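Local coordinates for type 4 fimbrial biogenesis protein PilY1 (Pseudomonas aeruginosa, PDB 3HX6) that primes assembly of type IV pili, takes part in twitching motility and host-cell adhesion, and probably regulates pilus retraction through calcium binding and release, at residues A[75-78]-A[79-83]; A[300-303]-A[304-308]; A[403-407]-A[408-412]; A[482-485]-A[486-489]. The protein carries 3 engineered substitutions. All coordinates share one frame; numbering follows the deposited sequence.

Contact 1 of 4, residues A[75-78]-A[79-83]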
loop_
_atom_site.group_PDB
_atom_site.type_symbol
_atom_site.label_atom_id
_atom_site.label_comp_id
_atom_site.label_asym_id
_atom_site.label_seq_id
_atom_site.Cartn_x
_atom_site.Cartn_y
_atom_site.Cartn_z
ATOM N N SER A 75 -6.289 5.850 18.288
ATOM C CA SER A 75 -6.049 4.425 18.075
ATOM C C SER A 75 -7.326 3.607 18.271
ATOM O O SER A 75 -7.593 2.687 17.501
ATOM C CB SER A 75 -4.959 3.907 19.015
ATOM O OG SER A 75 -5.409 3.916 20.355
ATOM N N THR A 76 -8.114 3.940 19.292
ATOM C CA THR A 76 -9.355 3.210 19.538
ATOM C C THR A 76 -10.390 3.550 18.465
ATOM O O THR A 76 -11.235 2.725 18.117
ATOM C CB THR A 76 -9.943 3.513 20.938
ATOM O OG1 THR A 76 -10.186 4.915 21.070
ATOM C CG2 THR A 76 -8.980 3.070 22.030
ATOM N N PHE A 77 -10.323 4.770 17.942
ATOM C CA PHE A 77 -11.243 5.181 16.891
ATOM C C PHE A 77 -10.860 4.435 15.624
ATOM O O PHE A 77 -11.714 3.914 14.916
ATOM C CB PHE A 77 -11.132 6.679 16.623
ATOM C CG PHE A 77 -12.011 7.158 15.498
ATOM C CD1 PHE A 77 -13.371 7.357 15.699
ATOM C CD2 PHE A 77 -11.479 7.401 14.237
ATOM C CE1 PHE A 77 -14.188 7.799 14.660
ATOM C CE2 PHE A 77 -12.287 7.841 13.195
ATOM C CZ PHE A 77 -13.643 8.038 13.409
ATOM N N ALA A 78 -9.565 4.403 15.339
ATOM C CA ALA A 78 -9.060 3.723 14.152
ATOM C C ALA A 78 -9.438 2.247 14.207
ATOM O O ALA A 78 -9.932 1.684 13.226
ATOM C CB ALA A 78 -7.544 3.878 14.063
ATOM N N GLU A 79 -9.213 1.628 15.361
ATOM C CA GLU A 79 -9.538 0.218 15.543
ATOM C C GLU A 79 -11.004 -0.041 15.238
ATOM O O GLU A 79 -11.344 -1.007 14.559
ATOM C CB GLU A 79 -9.232 -0.221 16.976
ATOM C CG GLU A 79 -7.759 -0.488 17.252
ATOM C CD GLU A 79 -7.218 -1.650 16.440
ATOM O OE1 GLU A 79 -7.809 -2.750 16.508
ATOM O OE2 GLU A 79 -6.202 -1.465 15.739
ATOM N N ALA A 80 -11.870 0.827 15.747
ATOM C CA ALA A 80 -13.301 0.684 15.528
ATOM C C ALA A 80 -13.653 0.725 14.046
ATOM O O ALA A 80 -14.483 -0.054 13.574
ATOM C CB ALA A 80 -14.048 1.781 16.268
ATOM N N GLN A 81 -13.007 1.621 13.309
ATOM C CA GLN A 81 -13.281 1.775 11.886
ATOM C C GLN A 81 -12.677 0.689 11.003
ATOM O O GLN A 81 -12.965 0.627 9.809
ATOM C CB GLN A 81 -12.815 3.155 11.424
ATOM C CG GLN A 81 -13.210 4.256 12.395
ATOM C CD GLN A 81 -14.668 4.176 12.814
ATOM O OE1 GLN A 81 -15.033 4.581 13.918
ATOM N NE2 GLN A 81 -15.512 3.663 11.929
ATOM N N LYS A 82 -11.841 -0.166 11.581
ATOM C CA LYS A 82 -11.242 -1.251 10.810
ATOM C C LYS A 82 -12.355 -2.176 10.336
ATOM O O LYS A 82 -12.259 -2.795 9.279
ATOM C CB LYS A 82 -10.265 -2.049 11.670
ATOM C CG LYS A 82 -8.917 -1.396 11.880
ATOM C CD LYS A 82 -8.068 -2.242 12.818
ATOM C CE LYS A 82 -6.641 -1.728 12.894
ATOM N NZ LYS A 82 -5.949 -1.847 11.580
ATOM N N THR A 83 -13.413 -2.251 11.135
ATOM C CA THR A 83 -14.557 -3.103 10.841
ATOM C C THR A 83 -15.784 -2.333 10.347
ATOM O O THR A 83 -16.877 -2.896 10.244
ATOM C CB THR A 83 -14.947 -3.924 12.093
ATOM O OG1 THR A 83 -16.219 -4.551 11.887
ATOM C CG2 THR A 83 -15.014 -3.028 13.320
#
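Phe77 and Gln81, one turn apart on helix 74-82, make the tight side of this contact. Gln81 CG sits over the face of the Phe77 ring, 3.9 Å from its centroid and close to the ring normal. Chi1 of Gln81 (-44°) sets CG beside the backbone N, and a bend at chi2 (-48°) carries OE1 over the rim of that same face. There Gln81 OE1 lies 3.4 Å from Phe77 CE1, and the amide plane is turned 43° from the ring instead of stacking flat. Gln81 CG also crowds the carbonyl beneath it, 3.0 Å from Phe77 O, and that oxygen accepts Gln81 N at 3.1 Å. Both side chains rest on Thr172, which helps to bury Gln81.

Two further turns are closed by Glu79 N on Ser75 O (2.9 Å) and by Ala80 N on Thr76 O (3.1 Å). Ser75 is buried, packed on Ser407 of the second subunit, its OG bonded to Asn73 just before the helix. Away from the ring, Thr76, Ala80 and Lys82 are exposed; Thr76 OG1 turns back to Asn73 O, and Ala80 CB lies 3.4 Å from Phe77 O. Glu79 leads its carboxylate away, with a long, weak ion pair to Arg500 of the second subunit. An i to i+4 CH-pi contact alongside i to i+4 backbone bonds reflects the one-turn spacing of an alpha-helix, here one of the few in the mostly beta-stranded propeller domain.

Contact 2 of 4, residues A[300-303]-A[304-308]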
loop_
_atom_site.group_PDB
_atom_site.type_symbol
_atom_site.label_atom_id
_atom_site.label_comp_id
_atom_site.label_asym_id
_atom_site.label_seq_id
_atom_site.Cartn_x
_atom_site.Cartn_y
_atom_site.Cartn_z
ATOM N N PRO A 300 -10.096 29.997 21.462
ATOM C CA PRO A 300 -11.108 30.716 20.684
ATOM C C PRO A 300 -10.721 32.141 20.300
ATOM O O PRO A 300 -11.126 32.635 19.250
ATOM C CB PRO A 300 -12.341 30.659 21.585
ATOM C CG PRO A 300 -11.749 30.621 22.965
ATOM C CD PRO A 300 -10.612 29.642 22.798
ATOM N N ALA A 301 -9.917 32.787 21.136
ATOM C CA ALA A 301 -9.491 34.157 20.881
ATOM C C ALA A 301 -8.628 34.307 19.627
ATOM O O ALA A 301 -8.690 35.329 18.944
ATOM C CB ALA A 301 -8.736 34.697 22.092
ATOM N N VAL A 302 -7.821 33.298 19.325
ATOM C CA VAL A 302 -6.950 33.365 18.156
ATOM C C VAL A 302 -7.735 33.594 16.860
ATOM O O VAL A 302 -7.205 34.144 15.892
ATOM C CB VAL A 302 -6.111 32.077 18.016
ATOM C CG1 VAL A 302 -5.191 32.177 16.806
ATOM C CG2 VAL A 302 -5.295 31.858 19.275
ATOM N N ALA A 303 -8.998 33.180 16.852
ATOM C CA ALA A 303 -9.837 33.328 15.669
ATOM C C ALA A 303 -9.911 34.772 15.188
ATOM O O ALA A 303 -9.879 35.028 13.984
ATOM C CB ALA A 303 -11.239 32.792 15.947
ATOM N N SER A 304 -10.000 35.713 16.122
ATOM C CA SER A 304 -10.077 37.125 15.764
ATOM C C SER A 304 -8.770 37.620 15.159
ATOM O O SER A 304 -8.739 38.659 14.498
ATOM C CB SER A 304 -10.446 37.976 16.988
ATOM O OG SER A 304 -9.528 37.777 18.051
ATOM N N SER A 305 -7.692 36.878 15.385
ATOM C CA SER A 305 -6.394 37.250 14.833
ATOM C C SER A 305 -6.209 36.750 13.405
ATOM O O SER A 305 -5.328 37.233 12.701
ATOM C CB SER A 305 -5.254 36.707 15.698
ATOM O OG SER A 305 -5.223 37.354 16.954
ATOM N N PHE A 306 -7.011 35.775 12.980
ATOM C CA PHE A 306 -6.892 35.264 11.613
ATOM C C PHE A 306 -7.026 36.471 10.685
ATOM O O PHE A 306 -7.763 37.402 10.989
ATOM C CB PHE A 306 -7.993 34.239 11.310
ATOM C CG PHE A 306 -7.860 32.951 12.080
ATOM C CD1 PHE A 306 -8.895 32.027 12.082
ATOM C CD2 PHE A 306 -6.702 32.661 12.797
ATOM C CE1 PHE A 306 -8.786 30.831 12.784
ATOM C CE2 PHE A 306 -6.582 31.466 13.505
ATOM C CZ PHE A 306 -7.627 30.548 13.497
ATOM N N ARG A 307 -6.319 36.461 9.560
ATOM C CA ARG A 307 -6.357 37.604 8.654
ATOM C C ARG A 307 -5.842 37.249 7.266
ATOM O O ARG A 307 -5.140 36.254 7.091
ATOM C CB ARG A 307 -5.463 38.707 9.224
ATOM C CG ARG A 307 -4.029 38.213 9.399
ATOM C CD ARG A 307 -3.121 39.160 10.172
ATOM N NE ARG A 307 -1.849 38.502 10.490
ATOM C CZ ARG A 307 -1.709 37.508 11.370
ATOM N NH1 ARG A 307 -2.757 37.046 12.043
ATOM N NH2 ARG A 307 -0.519 36.957 11.571
ATOM N N VAL A 308 -6.195 38.072 6.282
ATOM C CA VAL A 308 -5.702 37.858 4.938
ATOM C C VAL A 308 -4.230 38.225 5.082
ATOM O O VAL A 308 -3.902 39.213 5.739
ATOM C CB VAL A 308 -6.352 38.810 3.915
ATOM C CG1 VAL A 308 -5.856 38.467 2.520
ATOM C CG2 VAL A 308 -7.866 38.715 3.990
HETATM O O HOH W 1 -6.393 37.237 19.241
#
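Ser304 grips Ala301 O twice. Its OG, at chi1 56°, lies between backbone N and carbonyl carbon and curls back to donate to Ala301 O over 2.7 Å, in the carbonyl plane. Its backbone N reaches the same oxygen from above that plane at 3.1 Å. A water donates a third bond to Ala301 O and also bonds Ser305 OG at 2.6 Å, tying the two serines to one acceptor on the exposed side of the turn.

Ser305 continues the i to i+3 pattern, its N bonded to Val302 O at 2.8 Å. Phe306 N repeats it with Ala303 O at 3.1 Å, while a second bond to Val302 O is weak. The Phe306 ring then tucks under the turn it has just left: Ala303 CA stands over the centre of one face, 3.9 Å from the centroid and 10° off the normal. Val302 CG1 meets the ring at CE2, 3.7 Å away. The ring also touches Leu239 and Leu282, which bury it. Arg307, where the strand begins, reaches back with NH1 to Ser305 O at 2.7 Å, and that oxygen lies in the guanidinium plane; NH1 is shared with Ile283 O.

Arg237 NH1 binds both Ala303 O and Phe306 O. Ala301 O is thus held by Ser304 and water, Val302 O by backbone amides, and Ala303 O by Phe306 N and Arg237. In a turn without regular helical bonds, side-chain, water and backbone donors together satisfy these carbonyls, while apolar contacts bury the phenylalanine below.

Contact 3 of 4, residues A[403-407]-A[408-412]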
loop_
_atom_site.group_PDB
_atom_site.type_symbol
_atom_site.label_atom_id
_atom_site.label_comp_id
_atom_site.label_asym_id
_atom_site.label_seq_id
_atom_site.Cartn_x
_atom_site.Cartn_y
_atom_site.Cartn_z
ATOM N N SER A 403 2.422 7.437 -29.385
ATOM C CA SER A 403 3.548 6.532 -29.308
ATOM C C SER A 403 3.120 5.266 -28.584
ATOM O O SER A 403 2.000 5.172 -28.084
ATOM C CB SER A 403 4.703 7.204 -28.563
ATOM O OG SER A 403 5.835 6.357 -28.495
ATOM N N THR A 404 4.018 4.292 -28.534
ATOM C CA THR A 404 3.738 3.029 -27.875
ATOM C C THR A 404 4.806 2.798 -26.813
ATOM O O THR A 404 5.993 2.979 -27.067
ATOM C CB THR A 404 3.733 1.879 -28.901
ATOM O OG1 THR A 404 2.799 2.191 -29.942
ATOM C CG2 THR A 404 3.322 0.569 -28.248
ATOM N N PHE A 405 4.370 2.423 -25.618
ATOM C CA PHE A 405 5.263 2.177 -24.496
ATOM C C PHE A 405 5.065 0.715 -24.157
ATOM O O PHE A 405 4.018 0.316 -23.642
ATOM C CB PHE A 405 4.869 3.114 -23.354
ATOM C CG PHE A 405 4.863 4.559 -23.767
ATOM C CD1 PHE A 405 6.036 5.309 -23.735
ATOM C CD2 PHE A 405 3.711 5.142 -24.291
ATOM C CE1 PHE A 405 6.063 6.611 -24.223
ATOM C CE2 PHE A 405 3.729 6.445 -24.783
ATOM C CZ PHE A 405 4.906 7.182 -24.749
ATOM N N ALA A 406 6.086 -0.079 -24.465
ATOM C CA ALA A 406 6.025 -1.525 -24.302
ATOM C C ALA A 406 5.038 -1.899 -25.408
ATOM O O ALA A 406 5.366 -1.805 -26.593
ATOM C CB ALA A 406 5.479 -1.903 -22.933
ATOM N N SER A 407 3.824 -2.281 -25.033
ATOM C CA SER A 407 2.807 -2.636 -26.020
ATOM C C SER A 407 1.647 -1.642 -25.980
ATOM O O SER A 407 0.816 -1.604 -26.887
ATOM C CB SER A 407 2.272 -4.040 -25.740
ATOM O OG SER A 407 3.325 -4.982 -25.681
ATOM N N THR A 408 1.607 -0.832 -24.928
ATOM C CA THR A 408 0.534 0.137 -24.743
ATOM C C THR A 408 0.692 1.416 -25.559
ATOM O O THR A 408 1.716 2.091 -25.484
ATOM C CB THR A 408 0.410 0.525 -23.262
ATOM O OG1 THR A 408 0.413 -0.660 -22.456
ATOM C CG2 THR A 408 -0.883 1.290 -23.022
ATOM N N ALA A 409 -0.334 1.747 -26.333
ATOM C CA ALA A 409 -0.318 2.956 -27.146
ATOM C C ALA A 409 -0.980 4.081 -26.352
ATOM O O ALA A 409 -1.974 3.854 -25.669
ATOM C CB ALA A 409 -1.069 2.721 -28.451
ATOM N N ARG A 410 -0.418 5.284 -26.435
ATOM C CA ARG A 410 -0.961 6.444 -25.726
ATOM C C ARG A 410 -0.632 7.719 -26.489
ATOM O O ARG A 410 0.290 7.743 -27.305
ATOM C CB ARG A 410 -0.343 6.578 -24.329
ATOM C CG ARG A 410 -0.578 5.426 -23.371
ATOM C CD ARG A 410 0.085 5.712 -22.035
ATOM N NE ARG A 410 0.043 4.563 -21.136
ATOM C CZ ARG A 410 -1.029 4.185 -20.448
ATOM N NH1 ARG A 410 -2.161 4.873 -20.542
ATOM N NH2 ARG A 410 -0.971 3.108 -19.675
ATOM N N THR A 411 -1.394 8.776 -26.229
ATOM C CA THR A 411 -1.109 10.063 -26.843
ATOM C C THR A 411 -0.471 10.818 -25.679
ATOM O O THR A 411 -1.053 10.925 -24.597
ATOM C CB THR A 411 -2.384 10.792 -27.332
ATOM O OG1 THR A 411 -3.190 11.159 -26.211
ATOM C CG2 THR A 411 -3.188 9.890 -28.250
ATOM N N ILE A 412 0.735 11.318 -25.897
ATOM C CA ILE A 412 1.460 12.007 -24.849
ATOM C C ILE A 412 1.874 13.412 -25.228
ATOM O O ILE A 412 1.737 13.841 -26.377
ATOM C CB ILE A 412 2.720 11.202 -24.456
ATOM C CG1 ILE A 412 3.627 10.993 -25.672
ATOM C CG2 ILE A 412 2.316 9.826 -23.939
ATOM C CD1 ILE A 412 4.432 12.197 -26.090
HETATM O O HOH W 2 2.560 -2.345 -22.277
#
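Phe405, with CG swung opposite its own carbonyl carbon (chi1 -55°), and Ile412, whose chi1 of 58° leaves CG2 opposite its carbonyl carbon, bring ring and methyl together. Phe405 CE2 lies 3.8 Å from Ile412 CG2, the two side chains meeting at a slant. Arg410 CB approaches the same ring atom, and its chain stretches out across the phenylalanine at about a right angle. Past the ring, Thr408 CG2 sits over the rim of one face of the Arg410 guanidinium.

Beneath these groups the backbones form a two-residue beta hairpin. Phe405 N donates to Thr408 O at 2.7 Å, nearly straight, and Thr408 N returns a bond to Phe405 O at 3.0 Å. Between them runs a type II' turn, with Ala406 at the positive phi its first corner needs. The next hydrogen-bonded pair joins Ser403 N to Arg410 O at 3.0 Å and Arg410 N to Ser403 O at 2.9 Å; Thr404 and Ala409 form the non-hydrogen-bonded pair. A water accepts from Ser407 N and bonds Thr408 OG1 at 2.7 Å, linking these neighbours at the end of the turn.

Arg410 NH2 makes a salt bridge to Glu547, and NE a hydrogen bond to Leu498 O. In the large mixed sheet, strand 392-405 has strand 433-437 on its other side, and strand 408-415 is followed by strand 521-524, whose Thr522 touches Arg410 and Ile412; Tyr510 of strand 510-511 packs on Ser403 and Ile412.

Contact 4 of 4, residues A[482-485]-A[486-489]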
loop_
_atom_site.group_PDB
_atom_site.type_symbol
_atom_site.label_atom_id
_atom_site.label_comp_id
_atom_site.label_asym_id
_atom_site.label_seq_id
_atom_site.Cartn_x
_atom_site.Cartn_y
_atom_site.Cartn_z
ATOM N N GLY A 482 2.582 15.136 -15.039
ATOM C CA GLY A 482 3.480 14.893 -13.926
ATOM C C GLY A 482 4.612 15.863 -14.211
ATOM O O GLY A 482 5.403 15.635 -15.131
ATOM N N LEU A 483 4.686 16.956 -13.457
ATOM C CA LEU A 483 5.720 17.958 -13.703
ATOM C C LEU A 483 6.650 18.185 -12.524
ATOM O O LEU A 483 6.351 17.797 -11.395
ATOM C CB LEU A 483 5.068 19.301 -14.087
ATOM C CG LEU A 483 4.169 19.303 -15.331
ATOM C CD1 LEU A 483 3.397 20.602 -15.423
ATOM C CD2 LEU A 483 5.011 19.094 -16.582
ATOM N N ASP A 484 7.787 18.813 -12.803
ATOM C CA ASP A 484 8.755 19.141 -11.768
ATOM C C ASP A 484 8.196 20.369 -11.060
ATOM O O ASP A 484 8.074 21.435 -11.658
ATOM C CB ASP A 484 10.114 19.458 -12.398
ATOM C CG ASP A 484 11.113 20.019 -11.402
ATOM O OD1 ASP A 484 10.905 19.887 -10.174
ATOM O OD2 ASP A 484 12.124 20.589 -11.860
ATOM N N PRO A 485 7.832 20.229 -9.778
ATOM C CA PRO A 485 7.281 21.366 -9.034
ATOM C C PRO A 485 8.235 22.547 -8.893
ATOM O O PRO A 485 7.794 23.682 -8.727
ATOM C CB PRO A 485 6.921 20.754 -7.684
ATOM C CG PRO A 485 7.959 19.674 -7.521
ATOM C CD PRO A 485 7.987 19.052 -8.904
ATOM N N TYR A 486 9.534 22.269 -8.964
ATOM C CA TYR A 486 10.561 23.295 -8.820
ATOM C C TYR A 486 10.780 24.129 -10.072
ATOM O O TYR A 486 11.433 25.171 -10.014
ATOM C CB TYR A 486 11.896 22.648 -8.442
ATOM C CG TYR A 486 11.815 21.690 -7.276
ATOM C CD1 TYR A 486 12.424 20.437 -7.338
ATOM C CD2 TYR A 486 11.149 22.043 -6.104
ATOM C CE1 TYR A 486 12.372 19.559 -6.259
ATOM C CE2 TYR A 486 11.091 21.176 -5.020
ATOM C CZ TYR A 486 11.704 19.938 -5.099
ATOM O OH TYR A 486 11.661 19.088 -4.019
ATOM N N THR A 487 10.243 23.683 -11.200
ATOM C CA THR A 487 10.451 24.411 -12.438
ATOM C C THR A 487 9.223 24.506 -13.341
ATOM O O THR A 487 9.182 25.333 -14.252
ATOM C CB THR A 487 11.595 23.752 -13.238
ATOM O OG1 THR A 487 12.015 24.629 -14.287
ATOM C CG2 THR A 487 11.122 22.452 -13.849
ATOM N N GLY A 488 8.229 23.662 -13.086
ATOM C CA GLY A 488 7.032 23.650 -13.912
ATOM C C GLY A 488 7.271 22.899 -15.214
ATOM O O GLY A 488 6.375 22.768 -16.046
ATOM N N GLY A 489 8.488 22.396 -15.390
ATOM C CA GLY A 489 8.811 21.682 -16.613
ATOM C C GLY A 489 8.963 20.182 -16.457
ATOM O O GLY A 489 8.536 19.589 -15.463
#
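All four hydrogen bonds between segments 482-485 and 486-489 involve Asp484. Backbone bonds come first: Asp484 N points straight at Gly489 O (2.9 Å), and Asp484 O accepts two amides, Gly488 N at 2.7 Å and Thr487 N at 3.2 Å, the latter from above the carbonyl plane. A side-chain bond adds to these. Asp484 CG is turned opposite its own backbone N (chi1 171°), which directs OD1 forward to Tyr486 N at 3.0 Å, the amide approaching from above the carboxylate plane.

This is an Asx turn laid over a type I beta turn, with Pro485 and Tyr486 at the two corners and Gly488 taking a positive phi just after it. Through this reversal the chain leaves strand 477-483 of the large mixed sheet.

Van der Waals and CH-pi contacts follow. Pro485 CG lies over the centre of the Tyr486 ring, 4.2 Å from its centroid and 8° off the normal, a CH-pi contact. The Asp484 carboxylate stands almost perpendicular to the Tyr486 ring, at 86°. Asp484 OD1 is 3.3 Å from Tyr486 CD1. Asp484 CB also meets Thr487 CG2 at 3.5 Å, the two side chains crossing roughly at right angles. Leu483 CD1 and CD2 border the carbonyls of Gly488 and Gly489. Outside the turn, Pro485 and Tyr486 both pack on Val335, Trp434 NE1 bonds Pro485 O, and Thr487 OG1 bonds Gln395.

How the contacts relate
The four contacts follow one another in series along the chain, and none touches another. Contact 2 is the one near the metal: the Phe306 side chain lies about 11 Å from the bound calcium ion and about 8 Å from that of Val264, a ligand residue, while the others lie away from the site. Contacts 3 and 4 reach the same large sheet, their centres about 22 Å apart and nearest atoms about 10 Å. Contacts 2 and 3 lie farthest apart, about 52 Å between centres, on opposite sides of the chain's centre. Contact 1 meets the second subunit: Ser75 packs on that subunit's Ser407, the residue that in this chain belongs to contact 3.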